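Local coordinates for Non-structural protein 3 (Porcine deltacoronavirus, PDB 6LN0), which probably binds ADP-ribose derivatives through its macro domain and probably cleaves the viral replicase polyprotein through its papain-like protease domain, at residues G19-I24 against V118-G123; L87-P92 against Y107-T112; H133-F138 against L159-A164; T168-T173 against A192-G197. One frame throughout, in Å; residues are numbered along the deposited sequence.

Interaction 1 (G19-I24 against V118-G123); sequences GELASI and VIPILG
Leu21 is the first residue of the 19-24 loop to meet Val118 and Pro120, and it does so through one branch. Its CD2 methyl lies 4.3 Å from Val118 CG1 and 4.4 Å from Pro120 CD, so that it bridges two alternate residues of the strand. The intervening Ile119 turns to the other face of the sheet, as strand alternation demands. Leu21 opens a short 3-10 turn, and its carbonyl O accepts the backbone N of Ile24 at 2.8 Å. This bond brings Ile24 back to the strand after Ala22 and Ser23 have faced the surface. At Ile24 the branch methyl does the touching: CG2, set anti to the backbone N (chi1, measured to CG1, -65°), comes 4.1 Å from Val118 CG2 and 4.2 Å from Val118 CG1, and the two side chains lie alongside, oppositely directed. Val118 is thus met by Leu21 at the start of the turn and by Ile24 just after it. Val152 of strand 146-152 touches Leu21, Ile24 and Val118, while Ala45 of helix 44-53 lies against both Leu21 and Pro120. Beyond Pro120 the chain enters a glycine-containing loop which, as in other macro domains, probably borders the ADP-ribose site. With no hydrogen bond across it, the contact is purely apolar, and between these two segments the loop after strand 10-17 meets the sheet through aliphatic contacts.

Interaction 2 (L87-P92 against Y107-T112); sequences LHVVPP and YKSILT
Leu87 and Ile110 are the residues whose backbones come nearest, CA to CA 7.7 Å, where the C-terminal part of helix 99-110 passes over the end of strand 83-89. Leu87 and Val89 both point toward the helix, with His88 between them turned to the other side. With CG of Leu87 anti to its own backbone N (chi1 177°), the side chain is directed to the backbone of Ile110, and CD2 settles against main chain more than side chain: it is 3.9 Å from Ile110 O, while the Ile110 CG2 methyl is farther, at 4.4 Å. Val89 uses both of its branches. CG2 lies 3.8 Å from Ile110 CD1 and also touches Ile110 CG1, so the valine meets the outer half of the isoleucine, the two side chains lying roughly perpendicular. The other methyl, CG1, sits 3.7 Å from Ser109 OG, a van der Waals contact in which the hydroxyl rests against carbon. The helical carbonyl of Tyr107 accepts Leu111 N at 3.0 Å, after which Leu111 forms the centre of an inverse gamma turn leading toward strand 117-120. Strand 83-89, helix 99-110 and strand 117-120 form a beta-alpha-beta crossover that spans strand 29-34, and Ile110 accordingly also packs on Val32 and Ile119. No polar bond ties the segments: methyls and methylenes of Leu87, Val89 and Ile110 make up the apolar part of the contact, and the two oxygens at the interface, Ser109 OG and Ile110 O, meet carbon from the strand.

Interaction 3 (H133-F138 against L159-A164); sequences HSLDAF and LQVWDA
Leu135, Phe138 and Trp162 join two neighbouring helices of an outer layer of the macro domain, both lying on the end of the central sheet formed by strands 10-17 and 146-152. The helical segments run in broadly the same direction, with axes 9.8 Å apart at closest approach and a crossing angle of -44°. The CD1 branch of Leu135 rests against the base of the tryptophan, 3.6 Å from Trp162 CB and touching CA as well, and the same methyl brushes Val161. Because CG of Trp162 stands anti to the backbone N (chi1 179°), the indole extends along the first helix toward its C-terminal end, from Leu135 to Phe138, and the edge carrying CE3, CZ3 and CH2 lies against it. CZ3 of Trp162 faces Leu135 O, which sits in the indole plane at the ring edge, at 3.8 Å. CH2 of Trp162 comes 3.7 Å from Phe138 CE2 and lies close to the plane of the phenyl ring at its edge. The phenyl ring and the six-membered ring of the indole have centroids 5.9 Å apart and planes at 48°, an oblique pairing. Beneath them, Val14 touches both aromatics, while Leu16 touches Leu135 and Trp162. Helix 131-141 links the adjacent parallel strands 117-120 and 146-152, and helix 158-165 follows on over the outermost strand 10-17, an arrangement typical of the alpha/beta/alpha sandwich of macro domains.

Interaction 4 (T168-T173 against A192-G197); sequences TIVRTT and ANLFDG
Leu194 meets Val170 and Thr172 with the two methyls at the end of its side chain. From CB, the chain is set so that CG stands anti to the carbonyl carbon (chi1 -59°), and the fork at CG then sends one methyl to each partner. CD1, which continues the extended line of the chain (chi2 -171°), meets Val170 CG1 at 3.5 Å. Here the two side chains meet tip to tip, and the methyls are tightly packed. CD2 branches off toward the next inward-facing residue on the strand, ending 4.1 Å from Thr172 CG2, with the threonine side chain set across the leucine. Thr172 thus offers carbon to the leucine, while its OG1 has weak hydrogen bonds to Thr180 O and Glu212 OE1. Arg171, between the two partners, points to the other side. The segments share no hydrogen bond, since strand 209-212 runs between them in the sheet; Leu194 also touches Tyr210 of that middle strand. Strand order 2-1-4-3, with parallel strands 168-173 and 209-212 at the centre, is consistent with the beta-grasp, ubiquitin-like domain that precedes the catalytic part of coronavirus papain-like proteases. Leu194 begins the short edge strand 194-195, separated from helix 186-192 by Asn193, which has positive phi, and Val170 and Thr172 lie on strand 168-173, flanked on its other side by strand 180-184.

How the interactions relate
Interactions 1, 2 and 3 share the macro domain, and interaction 4 lies in a separate sheet, in the papain-like protease part of the chain, its nearest atoms about 19 Å from interaction 1. In interactions 1 and 4 every residue that touches is buried; interactions 2 and 3 also use partly exposed ones. The first two reach the same sheet, where Ile119 CD1 packs on Ile110 CG2 at 3.7 Å. Polar links join the macro-domain contacts to one another: Leu122 N probably hydrogen-bonds Tyr107 OH, and Leu122 O probably hydrogen-bonds Ser134 OG. Tyr107 also packs on Phe138. Aliphatic groups dominate three contacts, and aromatic rings enter at 133-138 with 159-164, whose second helix leads into strand 168-173 of interaction 4.

Interaction 1 (G19-I24 against V118-G123)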
loop_
_atom_site.group_PDB
_atom_site.type_symbol
_atom_site.label_atom_id
_atom_site.label_comp_id
_atom_site.label_asym_id
_atom_site.label_seq_id
_atom_site.Cartn_x
_atom_site.Cartn_y
_atom_site.Cartn_z
ATOM N N GLY A 19 13.024 33.363 15.007
ATOM C CA GLY A 19 13.491 34.740 15.127
ATOM C C GLY A 19 14.939 34.989 14.751
ATOM O O GLY A 19 15.535 34.250 13.962
ATOM N N GLU A 20 15.527 36.043 15.321
ATOM C CA GLU A 20 16.861 36.458 14.886
ATOM C C GLU A 20 17.981 35.823 15.715
ATOM O O GLU A 20 17.754 35.190 16.740
ATOM C CB GLU A 20 17.001 37.986 14.885
ATOM C CG GLU A 20 18.366 38.524 14.329
ATOM C CD GLU A 20 18.869 37.843 13.015
ATOM O OE1 GLU A 20 18.867 36.598 12.889
ATOM O OE2 GLU A 20 19.315 38.568 12.090
ATOM N N LEU A 21 19.215 36.009 15.234
ATOM C CA LEU A 21 20.347 35.198 15.673
ATOM C C LEU A 21 20.579 35.305 17.171
ATOM O O LEU A 21 20.790 34.286 17.838
ATOM C CB LEU A 21 21.605 35.599 14.894
ATOM C CG LEU A 21 21.440 35.157 13.443
ATOM C CD1 LEU A 21 22.562 35.662 12.581
ATOM C CD2 LEU A 21 21.291 33.627 13.321
ATOM N N ALA A 22 20.499 36.522 17.725
ATOM C CA ALA A 22 20.660 36.708 19.165
ATOM C C ALA A 22 19.780 35.769 19.982
ATOM O O ALA A 22 20.123 35.434 21.117
ATOM C CB ALA A 22 20.362 38.166 19.550
ATOM N N SER A 23 18.674 35.302 19.417
ATOM C CA SER A 23 17.754 34.412 20.105
ATOM C C SER A 23 18.290 33.000 20.303
ATOM O O SER A 23 17.877 32.328 21.259
ATOM C CB SER A 23 16.464 34.295 19.316
ATOM O OG SER A 23 16.720 33.863 17.994
ATOM N N ILE A 24 19.215 32.544 19.452
ATOM C CA ILE A 24 19.420 31.111 19.303
ATOM C C ILE A 24 20.000 30.517 20.581
ATOM O O ILE A 24 20.771 31.158 21.308
ATOM C CB ILE A 24 20.315 30.848 18.080
ATOM C CG1 ILE A 24 19.606 31.270 16.801
ATOM C CG2 ILE A 24 20.685 29.373 17.967
ATOM C CD1 ILE A 24 18.531 30.274 16.352
ATOM N N VAL A 118 24.711 26.810 12.988
ATOM C CA VAL A 118 23.582 27.724 13.002
ATOM C C VAL A 118 23.648 28.487 11.697
ATOM O O VAL A 118 24.647 29.162 11.421
ATOM C CB VAL A 118 23.615 28.664 14.213
ATOM C CG1 VAL A 118 22.461 29.604 14.180
ATOM C CG2 VAL A 118 23.594 27.854 15.492
ATOM N N ILE A 119 22.623 28.339 10.868
ATOM C CA ILE A 119 22.735 28.857 9.511
ATOM C C ILE A 119 21.532 29.735 9.180
ATOM O O ILE A 119 20.395 29.244 9.107
ATOM C CB ILE A 119 22.885 27.714 8.491
ATOM C CG1 ILE A 119 23.884 26.671 8.990
ATOM C CG2 ILE A 119 23.345 28.239 7.154
ATOM C CD1 ILE A 119 24.425 25.772 7.898
ATOM N N PRO A 120 21.730 31.042 9.017
ATOM C CA PRO A 120 20.753 31.842 8.271
ATOM C C PRO A 120 20.605 31.278 6.866
ATOM O O PRO A 120 21.597 31.046 6.170
ATOM C CB PRO A 120 21.383 33.242 8.251
ATOM C CG PRO A 120 22.845 33.030 8.663
ATOM C CD PRO A 120 22.795 31.873 9.599
ATOM N N ILE A 121 19.355 31.056 6.450
ATOM C CA ILE A 121 19.114 30.532 5.111
ATOM C C ILE A 121 19.780 31.447 4.098
ATOM O O ILE A 121 19.655 32.677 4.172
ATOM C CB ILE A 121 17.609 30.395 4.853
ATOM C CG1 ILE A 121 17.018 29.378 5.818
ATOM C CG2 ILE A 121 17.345 29.987 3.416
ATOM C CD1 ILE A 121 15.560 29.558 6.016
ATOM N N LEU A 122 20.542 30.852 3.183
ATOM C CA LEU A 122 21.330 31.623 2.236
ATOM C C LEU A 122 20.429 32.196 1.154
ATOM O O LEU A 122 19.393 31.622 0.814
ATOM C CB LEU A 122 22.427 30.758 1.604
ATOM C CG LEU A 122 23.349 29.916 2.498
ATOM C CD1 LEU A 122 24.513 29.364 1.675
ATOM C CD2 LEU A 122 23.871 30.709 3.716
ATOM N N GLY A 123 20.827 33.343 0.616
ATOM C CA GLY A 123 20.056 33.954 -0.447
ATOM C C GLY A 123 18.860 34.758 0.006
ATOM O O GLY A 123 17.848 34.802 -0.703
#

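Interaction 2 (L87-P92 against Y107-T112)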
loop_
_atom_site.group_PDB
_atom_site.type_symbol
_atom_site.label_atom_id
_atom_site.label_comp_id
_atom_site.label_asym_id
_atom_site.label_seq_id
_atom_site.Cartn_x
_atom_site.Cartn_y
_atom_site.Cartn_z
ATOM N N LEU A 87 31.909 31.352 10.659
ATOM C CA LEU A 87 32.336 30.877 9.355
ATOM C C LEU A 87 31.720 31.779 8.295
ATOM O O LEU A 87 30.518 32.059 8.345
ATOM C CB LEU A 87 31.919 29.410 9.175
ATOM C CG LEU A 87 32.181 28.653 7.879
ATOM C CD1 LEU A 87 33.613 28.781 7.450
ATOM C CD2 LEU A 87 31.783 27.169 8.046
ATOM N N HIS A 88 32.535 32.248 7.360
ATOM C CA HIS A 88 32.105 33.215 6.360
ATOM C C HIS A 88 32.076 32.544 5.004
ATOM O O HIS A 88 33.080 31.962 4.586
ATOM C CB HIS A 88 33.043 34.433 6.283
ATOM C CG HIS A 88 33.214 35.144 7.582
ATOM N ND1 HIS A 88 33.963 34.628 8.617
ATOM C CD2 HIS A 88 32.726 36.330 8.022
ATOM C CE1 HIS A 88 33.934 35.471 9.638
ATOM N NE2 HIS A 88 33.184 36.508 9.307
ATOM N N VAL A 89 30.954 32.680 4.299
ATOM C CA VAL A 89 30.819 32.180 2.940
ATOM C C VAL A 89 30.032 33.174 2.099
ATOM O O VAL A 89 29.125 33.853 2.589
ATOM C CB VAL A 89 30.144 30.805 2.925
ATOM C CG1 VAL A 89 31.135 29.779 3.396
ATOM C CG2 VAL A 89 28.923 30.832 3.827
ATOM N N VAL A 90 30.376 33.231 0.815
ATOM C CA VAL A 90 29.790 34.183 -0.125
ATOM C C VAL A 90 28.673 33.500 -0.909
ATOM O O VAL A 90 28.956 32.727 -1.839
ATOM C CB VAL A 90 30.866 34.752 -1.063
ATOM C CG1 VAL A 90 30.288 35.828 -1.955
ATOM C CG2 VAL A 90 32.024 35.295 -0.245
ATOM N N PRO A 91 27.406 33.731 -0.570
ATOM C CA PRO A 91 26.327 33.139 -1.348
ATOM C C PRO A 91 26.400 33.609 -2.797
ATOM O O PRO A 91 26.914 34.704 -3.079
ATOM C CB PRO A 91 25.058 33.655 -0.659
ATOM C CG PRO A 91 25.497 34.096 0.702
ATOM C CD PRO A 91 26.904 34.559 0.544
ATOM N N PRO A 92 25.915 32.803 -3.731
ATOM C CA PRO A 92 25.703 33.321 -5.083
ATOM C C PRO A 92 24.548 34.306 -5.057
ATOM O O PRO A 92 23.651 34.224 -4.211
ATOM C CB PRO A 92 25.353 32.067 -5.887
ATOM C CG PRO A 92 24.652 31.215 -4.882
ATOM C CD PRO A 92 25.377 31.440 -3.579
ATOM N N TYR A 107 26.488 25.224 0.721
ATOM C CA TYR A 107 26.208 24.448 1.926
ATOM C C TYR A 107 27.197 23.302 2.093
ATOM O O TYR A 107 27.532 22.928 3.226
ATOM C CB TYR A 107 24.788 23.908 1.886
ATOM C CG TYR A 107 23.725 24.960 2.004
ATOM C CD1 TYR A 107 23.210 25.575 0.877
ATOM C CD2 TYR A 107 23.221 25.327 3.244
ATOM C CE1 TYR A 107 22.231 26.531 0.978
ATOM C CE2 TYR A 107 22.241 26.283 3.358
ATOM C CZ TYR A 107 21.744 26.879 2.219
ATOM O OH TYR A 107 20.759 27.835 2.318
ATOM N N LYS A 108 27.635 22.704 0.974
ATOM C CA LYS A 108 28.737 21.747 1.013
ATOM C C LYS A 108 29.957 22.393 1.633
ATOM O O LYS A 108 30.657 21.789 2.455
ATOM C CB LYS A 108 29.068 21.255 -0.402
ATOM C CG LYS A 108 29.807 19.912 -0.453
ATOM C CD LYS A 108 30.724 19.783 -1.686
ATOM C CE LYS A 108 31.499 18.460 -1.680
ATOM N NZ LYS A 108 32.906 18.611 -1.202
ATOM N N SER A 109 30.204 23.641 1.258
ATOM C CA SER A 109 31.318 24.403 1.781
ATOM C C SER A 109 31.226 24.613 3.287
ATOM O O SER A 109 32.257 24.809 3.936
ATOM C CB SER A 109 31.368 25.731 1.029
ATOM O OG SER A 109 32.141 26.679 1.714
ATOM N N ILE A 110 30.027 24.536 3.854
ATOM C CA ILE A 110 29.808 24.843 5.261
ATOM C C ILE A 110 29.886 23.594 6.123
ATOM O O ILE A 110 30.532 23.585 7.175
ATOM C CB ILE A 110 28.438 25.541 5.420
ATOM C CG1 ILE A 110 28.486 26.974 4.901
ATOM C CG2 ILE A 110 27.927 25.456 6.872
ATOM C CD1 ILE A 110 27.126 27.599 4.760
ATOM N N LEU A 111 29.191 22.536 5.704
ATOM C CA LEU A 111 28.890 21.398 6.570
ATOM C C LEU A 111 29.926 20.316 6.294
ATOM O O LEU A 111 29.711 19.401 5.497
ATOM C CB LEU A 111 27.469 20.912 6.341
ATOM C CG LEU A 111 26.430 22.011 6.570
ATOM C CD1 LEU A 111 25.328 21.953 5.529
ATOM C CD2 LEU A 111 25.863 21.931 7.985
ATOM N N THR A 112 31.073 20.443 6.958
ATOM C CA THR A 112 32.231 19.614 6.680
ATOM C C THR A 112 32.753 18.881 7.900
ATOM O O THR A 112 33.481 17.897 7.741
ATOM C CB THR A 112 33.368 20.470 6.101
ATOM O OG1 THR A 112 33.818 21.399 7.100
ATOM C CG2 THR A 112 32.880 21.229 4.887
#

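Interaction 3 (H133-F138 against L159-A164)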
loop_
_atom_site.group_PDB
_atom_site.type_symbol
_atom_site.label_atom_id
_atom_site.label_comp_id
_atom_site.label_asym_id
_atom_site.label_seq_id
_atom_site.Cartn_x
_atom_site.Cartn_y
_atom_site.Cartn_z
ATOM N N HIS A 133 14.807 26.798 -3.192
ATOM C CA HIS A 133 16.063 26.246 -3.700
ATOM C C HIS A 133 17.118 26.176 -2.612
ATOM O O HIS A 133 17.845 25.172 -2.503
ATOM C CB HIS A 133 16.571 27.072 -4.893
ATOM C CG HIS A 133 15.551 27.260 -5.971
ATOM N ND1 HIS A 133 15.810 27.973 -7.123
ATOM C CD2 HIS A 133 14.272 26.821 -6.074
ATOM C CE1 HIS A 133 14.732 27.977 -7.883
ATOM N NE2 HIS A 133 13.783 27.292 -7.267
ATOM N N SER A 134 17.227 27.242 -1.806
ATOM C CA SER A 134 18.166 27.227 -0.692
ATOM C C SER A 134 17.864 26.098 0.280
ATOM O O SER A 134 18.764 25.338 0.660
ATOM C CB SER A 134 18.172 28.566 0.042
ATOM O OG SER A 134 19.191 29.403 -0.480
ATOM N N LEU A 135 16.612 25.992 0.727
ATOM C CA LEU A 135 16.283 24.898 1.629
ATOM C C LEU A 135 16.501 23.547 0.957
ATOM O O LEU A 135 16.821 22.559 1.634
ATOM C CB LEU A 135 14.850 25.036 2.127
ATOM C CG LEU A 135 14.691 25.993 3.313
ATOM C CD1 LEU A 135 13.394 25.741 4.020
ATOM C CD2 LEU A 135 15.835 25.883 4.311
ATOM N N ASP A 136 16.372 23.495 -0.372
ATOM C CA ASP A 136 16.569 22.245 -1.097
ATOM C C ASP A 136 18.052 21.954 -1.303
ATOM O O ASP A 136 18.501 20.812 -1.118
ATOM C CB ASP A 136 15.830 22.285 -2.443
ATOM C CG ASP A 136 15.946 20.975 -3.223
ATOM O OD1 ASP A 136 15.603 19.898 -2.660
ATOM O OD2 ASP A 136 16.390 21.038 -4.399
ATOM N N ALA A 137 18.824 22.976 -1.703
ATOM C CA ALA A 137 20.274 22.818 -1.765
ATOM C C ALA A 137 20.810 22.290 -0.445
ATOM O O ALA A 137 21.705 21.439 -0.422
ATOM C CB ALA A 137 20.942 24.145 -2.122
ATOM N N PHE A 138 20.230 22.745 0.665
ATOM C CA PHE A 138 20.763 22.390 1.972
ATOM C C PHE A 138 20.531 20.919 2.289
ATOM O O PHE A 138 21.441 20.240 2.786
ATOM C CB PHE A 138 20.145 23.276 3.049
ATOM C CG PHE A 138 20.241 22.708 4.428
ATOM C CD1 PHE A 138 21.441 22.737 5.120
ATOM C CD2 PHE A 138 19.130 22.163 5.043
ATOM C CE1 PHE A 138 21.534 22.222 6.403
ATOM C CE2 PHE A 138 19.204 21.644 6.318
ATOM C CZ PHE A 138 20.413 21.671 7.005
ATOM N N LEU A 159 8.798 27.830 7.344
ATOM C CA LEU A 159 8.575 26.568 8.044
ATOM C C LEU A 159 7.717 25.630 7.208
ATOM O O LEU A 159 7.831 24.403 7.340
ATOM C CB LEU A 159 7.995 26.802 9.456
ATOM C CG LEU A 159 8.400 25.669 10.439
ATOM C CD1 LEU A 159 8.402 26.111 11.907
ATOM C CD2 LEU A 159 7.578 24.355 10.307
ATOM N N GLN A 160 6.875 26.184 6.334
ATOM C CA GLN A 160 6.120 25.350 5.403
ATOM C C GLN A 160 6.988 24.880 4.241
ATOM O O GLN A 160 7.004 23.683 3.911
ATOM C CB GLN A 160 4.893 26.089 4.850
ATOM C CG GLN A 160 3.730 26.143 5.811
ATOM C CD GLN A 160 3.345 27.566 6.141
ATOM O OE1 GLN A 160 3.146 28.391 5.241
ATOM N NE2 GLN A 160 3.238 27.868 7.429
ATOM N N VAL A 161 7.689 25.815 3.588
ATOM C CA VAL A 161 8.586 25.451 2.493
ATOM C C VAL A 161 9.513 24.327 2.933
ATOM O O VAL A 161 9.831 23.416 2.157
ATOM C CB VAL A 161 9.367 26.687 2.011
ATOM C CG1 VAL A 161 10.355 26.320 0.928
ATOM C CG2 VAL A 161 8.405 27.748 1.518
ATOM N N TRP A 162 9.916 24.347 4.207
ATOM C CA TRP A 162 10.747 23.275 4.741
ATOM C C TRP A 162 9.948 21.986 4.865
ATOM O O TRP A 162 10.374 20.934 4.384
ATOM C CB TRP A 162 11.333 23.687 6.099
ATOM C CG TRP A 162 12.200 22.650 6.765
ATOM C CD1 TRP A 162 12.021 22.110 8.006
ATOM C CD2 TRP A 162 13.385 22.045 6.231
ATOM N NE1 TRP A 162 13.014 21.190 8.273
ATOM C CE2 TRP A 162 13.865 21.137 7.199
ATOM C CE3 TRP A 162 14.077 22.170 5.024
ATOM C CZ2 TRP A 162 15.005 20.359 6.993
ATOM C CZ3 TRP A 162 15.216 21.405 4.822
ATOM C CH2 TRP A 162 15.668 20.511 5.800
ATOM N N ASP A 163 8.784 22.059 5.506
ATOM C CA ASP A 163 7.965 20.873 5.723
ATOM C C ASP A 163 7.585 20.192 4.407
ATOM O O ASP A 163 7.584 18.959 4.318
ATOM C CB ASP A 163 6.718 21.263 6.512
ATOM C CG ASP A 163 6.067 20.080 7.184
ATOM O OD1 ASP A 163 6.669 18.983 7.170
ATOM O OD2 ASP A 163 4.951 20.247 7.727
ATOM N N ALA A 164 7.276 20.975 3.367
ATOM C CA ALA A 164 6.915 20.392 2.077
ATOM C C ALA A 164 8.093 19.660 1.444
ATOM O O ALA A 164 7.938 18.543 0.937
ATOM C CB ALA A 164 6.398 21.481 1.137
#

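Interaction 4 (T168-T173 against A192-G197)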
loop_
_atom_site.group_PDB
_atom_site.type_symbol
_atom_site.label_atom_id
_atom_site.label_comp_id
_atom_site.label_asym_id
_atom_site.label_seq_id
_atom_site.Cartn_x
_atom_site.Cartn_y
_atom_site.Cartn_z
ATOM N N THR A 168 6.674 13.615 0.696
ATOM C CA THR A 168 6.421 13.063 -0.625
ATOM C C THR A 168 4.917 12.888 -0.812
ATOM O O THR A 168 4.201 12.495 0.118
ATOM C CB THR A 168 7.161 11.729 -0.811
ATOM O OG1 THR A 168 7.094 10.963 0.399
ATOM C CG2 THR A 168 8.637 11.972 -1.146
ATOM N N ILE A 169 4.445 13.206 -2.006
ATOM C CA ILE A 169 3.018 13.200 -2.316
ATOM C C ILE A 169 2.588 11.790 -2.721
ATOM O O ILE A 169 3.123 11.216 -3.673
ATOM C CB ILE A 169 2.715 14.217 -3.420
ATOM C CG1 ILE A 169 3.395 15.544 -3.068
ATOM C CG2 ILE A 169 1.228 14.416 -3.565
ATOM C CD1 ILE A 169 2.805 16.193 -1.838
ATOM N N VAL A 170 1.619 11.231 -2.002
ATOM C CA VAL A 170 1.217 9.839 -2.152
ATOM C C VAL A 170 -0.289 9.765 -2.375
ATOM O O VAL A 170 -1.059 10.381 -1.629
ATOM C CB VAL A 170 1.597 9.007 -0.917
ATOM C CG1 VAL A 170 1.222 7.532 -1.148
ATOM C CG2 VAL A 170 3.067 9.173 -0.597
ATOM N N ARG A 171 -0.710 8.998 -3.382
ATOM C CA ARG A 171 -2.123 8.718 -3.623
ATOM C C ARG A 171 -2.462 7.373 -3.005
ATOM O O ARG A 171 -1.799 6.373 -3.293
ATOM C CB ARG A 171 -2.443 8.711 -5.117
ATOM C CG ARG A 171 -1.888 9.927 -5.851
ATOM C CD ARG A 171 -2.711 10.271 -7.065
ATOM N NE ARG A 171 -4.043 10.759 -6.704
ATOM C CZ ARG A 171 -5.058 10.903 -7.562
ATOM N NH1 ARG A 171 -4.908 10.584 -8.845
ATOM N NH2 ARG A 171 -6.234 11.358 -7.130
ATOM N N THR A 172 -3.491 7.354 -2.159
ATOM C CA THR A 172 -3.832 6.194 -1.355
ATOM C C THR A 172 -5.338 5.989 -1.360
ATOM O O THR A 172 -6.109 6.923 -1.604
ATOM C CB THR A 172 -3.389 6.335 0.112
ATOM O OG1 THR A 172 -4.366 7.103 0.830
ATOM C CG2 THR A 172 -2.055 7.004 0.222
ATOM N N THR A 173 -5.746 4.758 -1.026
ATOM C CA THR A 173 -7.158 4.434 -0.917
ATOM C C THR A 173 -7.316 3.300 0.090
ATOM O O THR A 173 -6.391 2.511 0.310
ATOM C CB THR A 173 -7.747 4.049 -2.308
ATOM O OG1 THR A 173 -9.150 3.749 -2.202
ATOM C CG2 THR A 173 -7.028 2.819 -2.909
ATOM N N ALA A 192 1.784 4.470 7.002
ATOM C CA ALA A 192 0.653 4.378 6.094
ATOM C C ALA A 192 0.368 2.945 5.675
ATOM O O ALA A 192 -0.765 2.647 5.302
ATOM C CB ALA A 192 0.910 5.243 4.866
ATOM N N ASN A 193 1.363 2.059 5.748
ATOM C CA ASN A 193 1.231 0.682 5.304
ATOM C C ASN A 193 0.861 0.633 3.825
ATOM O O ASN A 193 -0.089 -0.031 3.422
ATOM C CB ASN A 193 0.201 -0.069 6.146
ATOM C CG ASN A 193 0.766 -0.569 7.427
ATOM O OD1 ASN A 193 1.841 -1.162 7.445
ATOM N ND2 ASN A 193 0.052 -0.337 8.523
ATOM N N LEU A 194 1.607 1.367 3.014
ATOM C CA LEU A 194 1.303 1.400 1.594
ATOM C C LEU A 194 1.492 0.021 0.997
ATOM O O LEU A 194 2.532 -0.611 1.197
ATOM C CB LEU A 194 2.179 2.426 0.881
ATOM C CG LEU A 194 1.923 3.789 1.508
ATOM C CD1 LEU A 194 2.582 4.880 0.708
ATOM C CD2 LEU A 194 0.415 3.997 1.627
ATOM N N PHE A 195 0.471 -0.440 0.269
ATOM C CA PHE A 195 0.446 -1.762 -0.342
ATOM C C PHE A 195 0.303 -1.646 -1.857
ATOM O O PHE A 195 -0.593 -0.963 -2.361
ATOM C CB PHE A 195 -0.683 -2.610 0.250
ATOM C CG PHE A 195 -0.562 -4.063 -0.053
ATOM C CD1 PHE A 195 0.404 -4.835 0.566
ATOM C CD2 PHE A 195 -1.412 -4.668 -0.968
ATOM C CE1 PHE A 195 0.520 -6.186 0.279
ATOM C CE2 PHE A 195 -1.309 -6.024 -1.254
ATOM C CZ PHE A 195 -0.339 -6.776 -0.638
ATOM N N ASP A 196 1.192 -2.332 -2.560
ATOM C CA ASP A 196 1.403 -2.341 -3.999
ATOM C C ASP A 196 0.403 -3.201 -4.767
ATOM O O ASP A 196 0.351 -3.124 -6.000
ATOM C CB ASP A 196 2.810 -2.892 -4.238
ATOM C CG ASP A 196 3.322 -2.620 -5.601
ATOM O OD1 ASP A 196 3.124 -1.482 -6.089
ATOM O OD2 ASP A 196 3.946 -3.543 -6.173
ATOM N N GLY A 197 -0.373 -4.030 -4.080
ATOM C CA GLY A 197 -1.051 -5.139 -4.699
ATOM C C GLY A 197 -0.315 -6.456 -4.549
ATOM O O GLY A 197 -0.948 -7.517 -4.618
#